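DUF1116 domain-containing protein (PDB 3CLQ) is of unknown function but belongs to the AllG family of oxamate carbamoyltransferase subunits, so it may take part in carbamoyl transfer. Local coordinates at residues B[57-62]-B[302-307]; B[172-177]-B[203-208]; B[384-389]-B[394-399]. All coordinates share one frame; numbering follows the deposited sequence.

In the fold
Contacts 1 and 3 form one neighbourhood, with centres about 12 Å apart on the same side of the chain's centre. They touch at two points: P61 CG lies 3.6 Å from H389 O, and D303 OD1 lies 3.6 Å from T385 CG2. The hairpin of contact 3 meets both segments of contact 1, the start of helix 60-73 and the approach to strand 304-305. Contact 2 lies across the chain's centre from contact 1, about 32 Å between centres and about 14 Å between nearest atoms, yet it falls inside the loop that contact 1 closes. From contact 3 it is about 30 Å between centres. No active site or ligand is established near any of them.

Contact 1: residues B[57-62]-B[302-307]; sequences NMCGPM and LDMGDS
The selenium of M304 is approached from two directions by side chains of the 57-62 segment, C59 and M62. The join is between a helix N-terminus and a sheet edge: C59 occupies the N-cap position of helix 60-73, while M304 lies on strand 304-305, an outermost strand of a four-stranded antiparallel sheet. The backbones stay well apart, with M62 CA and M304 CA 9.3 Å from each other, so the side chains must bridge the interval. M304 does so by running out from the strand with CG anti to its backbone N (chi1 -173°) and bending only at the last torsion. C59 SG comes from the side that both selenium bonds point away from, at 4.1 Å from M304 SE. M62, also a selenomethionine, presents its methyl instead, CE standing 4.3 Å from M304 SE. The angle at M304 SE between C59 SG and M62 CE is 88°, so the two neighbours pack on separate flanks of the selenium. All of this is apolar contact, without a hydrogen bond between the segments. M62 also packs on H48 and N263, which places it against strands 45-48 and 257-263. R262 flanks M304 on both sides in sequence, with a salt bridge to the D303 carboxylate and a hydrogen bond to G305 O. Within the helix start, M62 N makes a weak 3.2 Å hydrogen bond to C59 O.

Contact 2: residues B[172-177]-B[203-208]; sequences EGIDLR and QALTPY
I174 and A204 bring their backbones nearest, 7.9 Å between CA atoms, where short strand 174-175 passes helix 195-210. This is helix-on-sheet packing at an edge: the strand is an outermost member of a four-stranded antiparallel sheet, paired through I174 with L28, and helix 176-183 follows it directly. I174 reaches the helix with its CD1 methyl; CG1 lies anti to the carbonyl carbon (chi1 -60°), and the chain is extended beyond it. That methyl meets A204 CB at 4.0 Å and L205 CD2 at 4.3 Å. The angle at I174 CD1 between A204 CB and L205 CD2 is 95°, so CD1 is bordered on two sides by successive residues of one helix. M179 of helix 176-183 also touches both I174 and A204, while L205 packs on M167. Q203 and T206 touch T199 and F223 of the second subunit, so helix 195-210 also contributes to the dimer contact. At the outer margin E172 folds back through a bend at chi2, and its side chain and that of Y208 approach from opposite directions. The carboxylate and ring planes stand 75° apart, with E172 OE2 3.5 Å from Y208 OH.

Contact 3: residues B[384-389]-B[394-399]; sequences NTAIAH and IGMIGA
I387 carries two of the three backbone hydrogen bonds that join 384-389 to 394-399. Its N donates to G398 O at 2.8 Å, from above the carbonyl plane, whereas its O accepts from I397 N at 2.9 Å in a nearly straight bond (168° at the hydrogen). H389 N donates to G395 O at 3.1 Å, extending the link past the end of strand 384-388. A CA-H...O contact, M396 CA to I387 O at 3.6 Å, adds a weaker contact to that oxygen.

These bonds define an antiparallel beta hairpin interrupted by a beta bulge. A386 faces A399 and A388 faces M396, both non-hydrogen-bonded pairs, so two steps along the first strand match three along the second. The extra residue falls among I397 and G398, and I387 bonds to both of them.

Among the apolar contacts, on the face holding A386, A388, M396 and A399, the extended selenomethionine lies along its neighbour, A386 CB meeting M396 CG at 3.9 Å; M396 also packs on L329. I387 lays its side chain against the G398 peptide and touches I397, CG1 to CD1 at 3.8 Å. I387 also touches V287 and M291.

One CH-pi contact involves the ring of H389, which is carried alongside I394 with CG anti to the backbone N (chi1 -157°). I394 CD1 sits over one face, 3.6 Å from the H389 ring centroid and 13° off the normal, while I397 CG2 lies at the ring's edge, near its plane.

Contact 1: residues B[57-62]-B[302-307]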
loop_
_atom_site.group_PDB
_atom_site.type_symbol
_atom_site.label_atom_id
_atom_site.label_comp_id
_atom_site.label_asym_id
_atom_site.label_seq_id
_atom_site.Cartn_x
_atom_site.Cartn_y
_atom_site.Cartn_z
ATOM N N ASN B 57 36.756 -19.153 -1.589
ATOM C CA ASN B 57 36.702 -17.928 -2.374
ATOM C C ASN B 57 35.542 -16.994 -2.024
ATOM O O ASN B 57 35.452 -15.897 -2.569
ATOM C CB ASN B 57 36.789 -18.223 -3.872
ATOM C CG ASN B 57 38.031 -19.035 -4.224
ATOM O OD1 ASN B 57 39.083 -18.903 -3.581
ATOM N ND2 ASN B 57 37.918 -19.886 -5.236
HETATM N N MSE B 58 34.685 -17.398 -1.088
HETATM C CA MSE B 58 33.562 -16.533 -0.666
HETATM C C MSE B 58 34.075 -15.279 0.022
HETATM O O MSE B 58 35.239 -15.195 0.364
HETATM C CB MSE B 58 32.588 -17.261 0.253
HETATM C CG MSE B 58 31.785 -18.348 -0.426
HETATM SE SE MSE B 58 30.635 -19.279 0.870
HETATM C CE MSE B 58 29.559 -20.390 -0.335
ATOM N N CYS B 59 33.204 -14.304 0.226
ATOM C CA CYS B 59 33.643 -13.015 0.732
ATOM C C CYS B 59 33.379 -12.901 2.218
ATOM O O CYS B 59 32.680 -13.733 2.790
ATOM C CB CYS B 59 32.928 -11.889 -0.001
ATOM S SG CYS B 59 31.192 -11.673 0.495
ATOM N N GLY B 60 33.939 -11.864 2.832
ATOM C CA GLY B 60 33.706 -11.589 4.240
ATOM C C GLY B 60 32.297 -11.930 4.705
ATOM O O GLY B 60 32.091 -12.932 5.383
ATOM N N PRO B 61 31.309 -11.106 4.333
ATOM C CA PRO B 61 29.963 -11.272 4.866
ATOM C C PRO B 61 29.339 -12.669 4.670
ATOM O O PRO B 61 28.588 -13.134 5.537
ATOM C CB PRO B 61 29.159 -10.210 4.110
ATOM C CG PRO B 61 30.163 -9.188 3.728
ATOM C CD PRO B 61 31.398 -9.966 3.409
HETATM N N MSE B 62 29.629 -13.328 3.551
HETATM C CA MSE B 62 29.025 -14.630 3.271
HETATM C C MSE B 62 29.674 -15.768 4.059
HETATM O O MSE B 62 28.999 -16.735 4.426
HETATM C CB MSE B 62 29.063 -14.943 1.780
HETATM C CG MSE B 62 28.270 -16.187 1.418
HETATM SE SE MSE B 62 28.345 -16.654 -0.486
HETATM C CE MSE B 62 27.045 -15.362 -1.209
ATOM N N LEU B 302 31.027 -5.663 -2.963
ATOM C CA LEU B 302 30.492 -5.860 -4.311
ATOM C C LEU B 302 29.054 -6.437 -4.279
ATOM O O LEU B 302 28.690 -7.205 -3.385
ATOM C CB LEU B 302 31.419 -6.764 -5.139
ATOM C CG LEU B 302 32.917 -6.419 -5.184
ATOM C CD1 LEU B 302 33.769 -7.643 -4.888
ATOM C CD2 LEU B 302 33.332 -5.789 -6.504
ATOM N N ASP B 303 28.251 -6.036 -5.261
ATOM C CA ASP B 303 26.929 -6.581 -5.522
ATOM C C ASP B 303 26.740 -8.024 -5.039
ATOM O O ASP B 303 27.467 -8.923 -5.435
ATOM C CB ASP B 303 26.685 -6.498 -7.028
ATOM C CG ASP B 303 25.216 -6.554 -7.395
ATOM O OD1 ASP B 303 24.345 -6.040 -6.624
ATOM O OD2 ASP B 303 24.937 -7.107 -8.486
HETATM N N MSE B 304 25.736 -8.252 -4.200
HETATM C CA MSE B 304 25.516 -9.595 -3.659
HETATM C C MSE B 304 24.035 -9.906 -3.383
HETATM O O MSE B 304 23.342 -9.112 -2.760
HETATM C CB MSE B 304 26.333 -9.772 -2.376
HETATM C CG MSE B 304 26.322 -11.188 -1.791
HETATM SE SE MSE B 304 27.117 -11.284 0.015
HETATM C CE MSE B 304 26.024 -9.880 0.846
ATOM N N GLY B 305 23.567 -11.064 -3.841
ATOM C CA GLY B 305 22.229 -11.547 -3.512
ATOM C C GLY B 305 21.471 -12.116 -4.699
ATOM O O GLY B 305 21.885 -11.948 -5.836
ATOM N N ASP B 306 20.355 -12.788 -4.455
ATOM C CA ASP B 306 19.582 -13.294 -5.573
ATOM C C ASP B 306 18.448 -12.339 -5.967
ATOM O O ASP B 306 17.694 -12.596 -6.910
ATOM C CB ASP B 306 19.057 -14.693 -5.274
ATOM C CG ASP B 306 20.136 -15.750 -5.361
ATOM O OD1 ASP B 306 20.002 -16.764 -4.645
ATOM O OD2 ASP B 306 21.127 -15.579 -6.124
ATOM N N SER B 307 18.370 -11.212 -5.265
ATOM C CA SER B 307 17.244 -10.298 -5.388
ATOM C C SER B 307 17.094 -9.727 -6.777
ATOM O O SER B 307 16.100 -9.086 -7.062
ATOM C CB SER B 307 17.386 -9.149 -4.389
ATOM O OG SER B 307 18.723 -8.669 -4.383
#

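Contact 2: residues B[172-177]-B[203-208]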
loop_
_atom_site.group_PDB
_atom_site.type_symbol
_atom_site.label_atom_id
_atom_site.label_comp_id
_atom_site.label_asym_id
_atom_site.label_seq_id
_atom_site.Cartn_x
_atom_site.Cartn_y
_atom_site.Cartn_z
ATOM N N GLU B 172 -6.590 -22.838 -0.990
ATOM C CA GLU B 172 -6.537 -22.143 -2.271
ATOM C C GLU B 172 -5.170 -21.492 -2.508
ATOM O O GLU B 172 -4.824 -21.140 -3.638
ATOM C CB GLU B 172 -7.597 -21.045 -2.295
ATOM C CG GLU B 172 -7.369 -19.946 -1.213
ATOM C CD GLU B 172 -8.115 -20.214 0.128
ATOM O OE1 GLU B 172 -8.016 -21.355 0.695
ATOM O OE2 GLU B 172 -8.796 -19.263 0.610
ATOM N N GLY B 173 -4.411 -21.311 -1.432
ATOM C CA GLY B 173 -3.169 -20.584 -1.492
ATOM C C GLY B 173 -3.373 -19.084 -1.636
ATOM O O GLY B 173 -4.481 -18.605 -1.868
ATOM N N ILE B 174 -2.280 -18.348 -1.488
ATOM C CA ILE B 174 -2.247 -16.926 -1.726
ATOM C C ILE B 174 -1.635 -16.668 -3.120
ATOM O O ILE B 174 -0.559 -17.208 -3.479
ATOM C CB ILE B 174 -1.446 -16.234 -0.609
ATOM C CG1 ILE B 174 -2.122 -16.506 0.739
ATOM C CG2 ILE B 174 -1.273 -14.746 -0.871
ATOM C CD1 ILE B 174 -1.621 -15.648 1.865
ATOM N N ASP B 175 -2.350 -15.869 -3.916
ATOM C CA ASP B 175 -1.935 -15.551 -5.281
ATOM C C ASP B 175 -0.921 -14.428 -5.300
ATOM O O ASP B 175 -1.219 -13.284 -4.982
ATOM C CB ASP B 175 -3.146 -15.190 -6.139
ATOM C CG ASP B 175 -2.769 -14.815 -7.560
ATOM O OD1 ASP B 175 -1.555 -14.735 -7.897
ATOM O OD2 ASP B 175 -3.715 -14.605 -8.347
ATOM N N LEU B 176 0.287 -14.752 -5.702
ATOM C CA LEU B 176 1.346 -13.809 -5.544
ATOM C C LEU B 176 1.390 -12.809 -6.696
ATOM O O LEU B 176 1.678 -11.633 -6.498
ATOM C CB LEU B 176 2.640 -14.567 -5.401
ATOM C CG LEU B 176 3.251 -14.764 -4.010
ATOM C CD1 LEU B 176 2.275 -14.619 -2.847
ATOM C CD2 LEU B 176 3.999 -16.103 -3.947
ATOM N N ARG B 177 1.090 -13.254 -7.907
ATOM C CA ARG B 177 1.124 -12.312 -9.011
ATOM C C ARG B 177 0.043 -11.265 -8.842
ATOM O O ARG B 177 0.233 -10.120 -9.194
ATOM C CB ARG B 177 0.995 -12.992 -10.366
ATOM C CG ARG B 177 1.338 -12.065 -11.507
ATOM C CD ARG B 177 1.015 -12.699 -12.835
ATOM N NE ARG B 177 -0.427 -12.851 -13.018
ATOM C CZ ARG B 177 -0.990 -13.513 -14.026
ATOM N NH1 ARG B 177 -0.244 -14.090 -14.961
ATOM N NH2 ARG B 177 -2.305 -13.590 -14.105
ATOM N N GLN B 203 -1.543 -9.126 6.403
ATOM C CA GLN B 203 -2.973 -9.045 6.521
ATOM C C GLN B 203 -3.700 -10.292 5.961
ATOM O O GLN B 203 -4.673 -10.771 6.536
ATOM C CB GLN B 203 -3.477 -7.792 5.813
ATOM C CG GLN B 203 -4.947 -7.595 6.005
ATOM C CD GLN B 203 -5.532 -6.600 5.045
ATOM O OE1 GLN B 203 -4.941 -6.287 3.991
ATOM N NE2 GLN B 203 -6.706 -6.083 5.393
ATOM N N ALA B 204 -3.247 -10.805 4.832
ATOM C CA ALA B 204 -3.851 -12.000 4.286
ATOM C C ALA B 204 -3.547 -13.207 5.184
ATOM O O ALA B 204 -4.363 -14.118 5.313
ATOM C CB ALA B 204 -3.366 -12.237 2.873
ATOM N N LEU B 205 -2.375 -13.214 5.808
ATOM C CA LEU B 205 -2.007 -14.298 6.715
ATOM C C LEU B 205 -2.775 -14.334 8.044
ATOM O O LEU B 205 -2.997 -15.410 8.586
ATOM C CB LEU B 205 -0.513 -14.246 7.030
ATOM C CG LEU B 205 0.467 -14.709 5.954
ATOM C CD1 LEU B 205 1.882 -14.468 6.431
ATOM C CD2 LEU B 205 0.266 -16.194 5.644
ATOM N N THR B 206 -3.150 -13.176 8.582
ATOM C CA THR B 206 -3.708 -13.128 9.926
ATOM C C THR B 206 -4.863 -14.102 10.158
ATOM O O THR B 206 -4.818 -14.899 11.095
ATOM C CB THR B 206 -4.166 -11.707 10.317
ATOM O OG1 THR B 206 -3.028 -10.853 10.509
ATOM C CG2 THR B 206 -4.985 -11.741 11.599
ATOM N N PRO B 207 -5.907 -14.047 9.312
ATOM C CA PRO B 207 -7.080 -14.896 9.550
ATOM C C PRO B 207 -6.669 -16.360 9.780
ATOM O O PRO B 207 -7.185 -17.036 10.660
ATOM C CB PRO B 207 -7.881 -14.775 8.240
ATOM C CG PRO B 207 -7.384 -13.543 7.556
ATOM C CD PRO B 207 -6.033 -13.208 8.099
ATOM N N TYR B 208 -5.728 -16.830 8.978
ATOM C CA TYR B 208 -5.243 -18.202 9.075
ATOM C C TYR B 208 -4.415 -18.472 10.328
ATOM O O TYR B 208 -4.534 -19.541 10.923
ATOM C CB TYR B 208 -4.462 -18.577 7.812
ATOM C CG TYR B 208 -5.224 -18.266 6.559
ATOM C CD1 TYR B 208 -6.555 -18.630 6.427
ATOM C CD2 TYR B 208 -4.623 -17.577 5.513
ATOM C CE1 TYR B 208 -7.272 -18.327 5.290
ATOM C CE2 TYR B 208 -5.325 -17.268 4.365
ATOM C CZ TYR B 208 -6.648 -17.653 4.258
ATOM O OH TYR B 208 -7.341 -17.355 3.104
#

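Contact 3: residues B[384-389]-B[394-399]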
loop_
_atom_site.group_PDB
_atom_site.type_symbol
_atom_site.label_atom_id
_atom_site.label_comp_id
_atom_site.label_asym_id
_atom_site.label_seq_id
_atom_site.Cartn_x
_atom_site.Cartn_y
_atom_site.Cartn_z
ATOM N N ASN B 384 18.520 -1.754 -9.161
ATOM C CA ASN B 384 18.635 -0.977 -7.937
ATOM C C ASN B 384 18.700 -1.978 -6.800
ATOM O O ASN B 384 17.884 -2.899 -6.724
ATOM C CB ASN B 384 17.412 -0.066 -7.741
ATOM C CG ASN B 384 17.411 1.192 -8.656
ATOM O OD1 ASN B 384 16.328 1.726 -8.991
ATOM N ND2 ASN B 384 18.603 1.689 -9.020
ATOM N N THR B 385 19.664 -1.813 -5.913
ATOM C CA THR B 385 19.875 -2.783 -4.854
ATOM C C THR B 385 20.474 -2.085 -3.642
ATOM O O THR B 385 20.961 -0.943 -3.743
ATOM C CB THR B 385 20.814 -3.917 -5.324
ATOM O OG1 THR B 385 21.307 -4.628 -4.187
ATOM C CG2 THR B 385 22.020 -3.360 -6.063
ATOM N N ALA B 386 20.428 -2.760 -2.496
ATOM C CA ALA B 386 21.041 -2.236 -1.280
ATOM C C ALA B 386 22.564 -2.329 -1.350
ATOM O O ALA B 386 23.100 -3.309 -1.879
ATOM C CB ALA B 386 20.528 -2.995 -0.057
ATOM N N ILE B 387 23.260 -1.320 -0.824
ATOM C CA ILE B 387 24.710 -1.440 -0.637
ATOM C C ILE B 387 25.051 -1.956 0.774
ATOM O O ILE B 387 24.526 -1.479 1.780
ATOM C CB ILE B 387 25.487 -0.156 -1.062
ATOM C CG1 ILE B 387 25.241 0.999 -0.120
ATOM C CG2 ILE B 387 25.012 0.347 -2.420
ATOM C CD1 ILE B 387 25.556 2.318 -0.776
ATOM N N ALA B 388 25.901 -2.973 0.838
ATOM C CA ALA B 388 26.140 -3.684 2.085
ATOM C C ALA B 388 27.590 -3.544 2.494
ATOM O O ALA B 388 28.479 -3.601 1.651
ATOM C CB ALA B 388 25.791 -5.149 1.919
ATOM N N HIS B 389 27.841 -3.377 3.783
ATOM C CA HIS B 389 29.219 -3.267 4.256
ATOM C C HIS B 389 30.077 -4.462 3.831
ATOM O O HIS B 389 29.609 -5.599 3.804
ATOM C CB HIS B 389 29.249 -3.121 5.768
ATOM C CG HIS B 389 30.489 -2.465 6.278
ATOM N ND1 HIS B 389 30.501 -1.178 6.772
ATOM C CD2 HIS B 389 31.766 -2.909 6.356
ATOM C CE1 HIS B 389 31.731 -0.860 7.142
ATOM N NE2 HIS B 389 32.517 -1.895 6.901
ATOM N N ILE B 394 27.852 -6.018 9.506
ATOM C CA ILE B 394 27.557 -4.617 9.743
ATOM C C ILE B 394 26.245 -4.233 9.062
ATOM O O ILE B 394 25.508 -3.378 9.550
ATOM C CB ILE B 394 28.718 -3.726 9.313
ATOM C CG1 ILE B 394 29.861 -3.884 10.317
ATOM C CG2 ILE B 394 28.261 -2.285 9.211
ATOM C CD1 ILE B 394 31.229 -3.708 9.736
ATOM N N GLY B 395 25.955 -4.887 7.939
ATOM C CA GLY B 395 24.671 -4.729 7.271
ATOM C C GLY B 395 24.544 -3.587 6.275
ATOM O O GLY B 395 25.536 -2.990 5.844
HETATM N N MSE B 396 23.299 -3.291 5.913
HETATM C CA MSE B 396 22.996 -2.263 4.935
HETATM C C MSE B 396 23.549 -0.899 5.344
HETATM O O MSE B 396 23.313 -0.429 6.454
HETATM C CB MSE B 396 21.488 -2.182 4.745
HETATM C CG MSE B 396 21.069 -1.436 3.505
HETATM SE SE MSE B 396 19.142 -1.110 3.492
HETATM C CE MSE B 396 19.033 0.110 1.963
ATOM N N ILE B 397 24.304 -0.270 4.454
ATOM C CA ILE B 397 24.824 1.053 4.761
ATOM C C ILE B 397 24.535 2.049 3.637
ATOM O O ILE B 397 25.290 2.994 3.426
ATOM C CB ILE B 397 26.342 1.042 5.232
ATOM C CG1 ILE B 397 27.341 0.937 4.068
ATOM C CG2 ILE B 397 26.600 -0.060 6.244
ATOM C CD1 ILE B 397 27.004 -0.127 3.053
ATOM N N GLY B 398 23.417 1.841 2.933
ATOM C CA GLY B 398 22.997 2.733 1.845
ATOM C C GLY B 398 22.421 1.943 0.689
ATOM O O GLY B 398 22.220 0.740 0.818
ATOM N N ALA B 399 22.152 2.613 -0.434
ATOM C CA ALA B 399 21.621 1.936 -1.632
ATOM C C ALA B 399 21.847 2.713 -2.911
ATOM O O ALA B 399 22.147 3.925 -2.877
ATOM C CB ALA B 399 20.149 1.644 -1.490
#